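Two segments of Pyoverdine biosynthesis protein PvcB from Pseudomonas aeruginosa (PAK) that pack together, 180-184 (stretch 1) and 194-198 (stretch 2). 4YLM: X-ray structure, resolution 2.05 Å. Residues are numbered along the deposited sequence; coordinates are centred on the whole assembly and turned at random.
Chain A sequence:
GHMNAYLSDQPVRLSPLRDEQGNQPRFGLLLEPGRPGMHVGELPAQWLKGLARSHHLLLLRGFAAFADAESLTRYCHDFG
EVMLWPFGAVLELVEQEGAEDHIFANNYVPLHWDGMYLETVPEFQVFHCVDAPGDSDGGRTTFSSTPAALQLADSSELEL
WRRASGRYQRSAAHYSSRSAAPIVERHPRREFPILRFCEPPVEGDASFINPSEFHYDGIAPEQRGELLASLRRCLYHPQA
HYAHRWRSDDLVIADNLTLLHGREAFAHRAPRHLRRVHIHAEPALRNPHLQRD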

# COMPACT_ATOMS: atom_id res chain seq x y z
N ALA A 180 -33.52 -3.43 -8.15
CA ALA A 180 -33.82 -4.59 -7.32
C ALA A 180 -32.55 -5.30 -6.87
O ALA A 180 -31.66 -5.57 -7.68
CB ALA A 180 -34.74 -5.56 -8.06
N ALA A 181 -32.48 -5.64 -5.59
CA ALA A 181 -31.31 -6.30 -5.02
C ALA A 181 -31.70 -7.28 -3.92
O ALA A 181 -32.56 -6.99 -3.09
CB ALA A 181 -30.35 -5.26 -4.46
N PRO A 182 -31.05 -8.46 -3.89
CA PRO A 182 -31.25 -9.31 -2.72
C PRO A 182 -30.85 -8.53 -1.48
O PRO A 182 -29.94 -7.69 -1.56
CB PRO A 182 -30.26 -10.46 -2.95
CG PRO A 182 -29.91 -10.41 -4.41
CD PRO A 182 -30.04 -8.98 -4.82
N ILE A 183 -31.51 -8.78 -0.36
CA ILE A 183 -31.14 -8.17 0.90
C ILE A 183 -29.71 -8.60 1.30
O ILE A 183 -28.89 -7.77 1.70
CB ILE A 183 -32.11 -8.58 2.02
CG1 ILE A 183 -33.50 -7.98 1.76
CG2 ILE A 183 -31.59 -8.12 3.37
CD1 ILE A 183 -33.52 -6.48 1.96
N VAL A 184 -29.43 -9.89 1.19
CA VAL A 184 -28.09 -10.40 1.47
C VAL A 184 -27.32 -10.52 0.16
O VAL A 184 -27.73 -11.26 -0.73
CB VAL A 184 -28.15 -11.76 2.22
CG1 VAL A 184 -26.75 -12.29 2.51
CG2 VAL A 184 -28.96 -11.62 3.51
N ILE A 194 -22.41 -8.94 2.46
CA ILE A 194 -22.86 -7.61 2.82
C ILE A 194 -24.39 -7.58 2.76
O ILE A 194 -25.02 -8.56 2.34
CB ILE A 194 -22.35 -6.55 1.82
CG1 ILE A 194 -22.78 -6.93 0.40
CG2 ILE A 194 -20.79 -6.38 1.93
CD1 ILE A 194 -22.59 -5.78 -0.64
N LEU A 195 -24.99 -6.47 3.17
CA LEU A 195 -26.41 -6.24 2.94
C LEU A 195 -26.57 -5.11 1.93
O LEU A 195 -25.81 -4.14 1.94
CB LEU A 195 -27.11 -5.87 4.24
CG LEU A 195 -27.02 -6.85 5.42
CD1 LEU A 195 -27.66 -6.25 6.65
CD2 LEU A 195 -27.67 -8.19 5.07
N ARG A 196 -27.57 -5.24 1.06
CA ARG A 196 -28.02 -4.11 0.24
C ARG A 196 -29.50 -3.92 0.58
O ARG A 196 -30.32 -4.78 0.28
CB ARG A 196 -27.84 -4.38 -1.25
CG ARG A 196 -26.39 -4.50 -1.71
CD ARG A 196 -25.63 -3.16 -1.64
NE ARG A 196 -25.14 -2.85 -0.29
CZ ARG A 196 -24.36 -1.81 0.01
NH1 ARG A 196 -23.98 -0.96 -0.94
NH2 ARG A 196 -23.95 -1.62 1.26
N PHE A 197 -29.83 -2.81 1.22
CA PHE A 197 -31.16 -2.57 1.73
C PHE A 197 -31.43 -1.09 1.61
O PHE A 197 -30.59 -0.28 2.02
CB PHE A 197 -31.22 -3.01 3.20
CG PHE A 197 -32.51 -2.68 3.92
CD1 PHE A 197 -33.74 -3.04 3.38
CD2 PHE A 197 -32.48 -2.07 5.16
CE1 PHE A 197 -34.93 -2.76 4.06
CE2 PHE A 197 -33.66 -1.80 5.85
CZ PHE A 197 -34.88 -2.14 5.30
N CYS A 198 -32.56 -0.72 1.02
CA CYS A 198 -33.00 0.67 1.04
C CYS A 198 -34.18 0.71 2.00
O CYS A 198 -35.21 0.08 1.77
CB CYS A 198 -33.40 1.16 -0.35
SG CYS A 198 -33.88 2.93 -0.41
O HOH W 1 -32.51 -4.77 -1.35

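Where two strands of a sheet begin to part, backbone pairing can be joined by side-chain packing and solvent, and the two short segments of PvcB illustrate how this can be done with very few atoms. The apolar centre belongs to Ile-183, which loses more surface to the other stretch than any other residue of the pair. Its CA-to-CB bond points away from stretch 2, yet the side chain, with chi1 and chi2 both in the m well, folds its end back. CD1 thereby comes to 3.7 Å from CD1 of Phe-197, meeting the aromatic ring obliquely, while CG2 of Ile-183 lies 4.3 Å from CD2 of Leu-195. A branched aliphatic chain suits this position because its separate methyl groups can touch two different neighbours, and the ring of Phe-197, with chi1 in t, supplies an apolar partner for one of them.

Leu-195 extends the patch. Its side chain shares a face of the sheet with that of Val-184, and the two residues form an antiparallel, non-hydrogen-bonded pair whose CA atoms are 4.7 Å apart. With chi1 in m and chi2 in t, the leucine places CD2 4.0 Å from CG2 of Val-184, so that this one methyl group packs against both Val-184 and Ile-183. The compact, beta-branched valine is well suited to an extended backbone, and here its CG2 adds to the cluster. Ile-194 contributes chiefly through its main chain: its O lies 3.7 Å from CA of Val-184.

Beyond this patch the backbone takes over. The amide N of Arg-196 donates to O of Ile-183 at 2.9 Å, with an N-H...O angle of 152°, the one direct hydrogen bond between the stretches. The same carbonyl also receives a CA-H...O contact from Leu-195, whose CA is 3.2 Å from O of Ile-183. A longer contact of this kind runs in the other direction, from CA of Ile-183 to O of Arg-196 at 3.5 Å.

The side chain of Arg-196 shows how a charged residue can be buried without leaving its polar atoms unsatisfied. Near the backbone it is aliphatic, and its CB rests 4.2 Å from CB of Ala-181, a small residue whose methyl points toward stretch 2. Further out the chain leads away from stretch 1 and curls back onto its own stretch: NE donates to O of Leu-195 at 2.7 Å, and NH2 makes a weak hydrogen bond to the same O at 3.2 Å. The guanidinium is also hydrogen-bonded elsewhere in the structure.

At the polar edge, direct pairing gives way to water. O of Pro-182 stands 3.5 Å from O of Arg-196, two acceptors that cannot bond to each other. Nearby, a single water bridges the stretches, donating to O of Ala-181 at 2.8 Å and to O of Arg-196 at 2.7 Å. The general lesson is economical: where two carbonyls such as those of Ala-181 and Arg-196 lie too far apart to touch and neither can donate, one water can serve both.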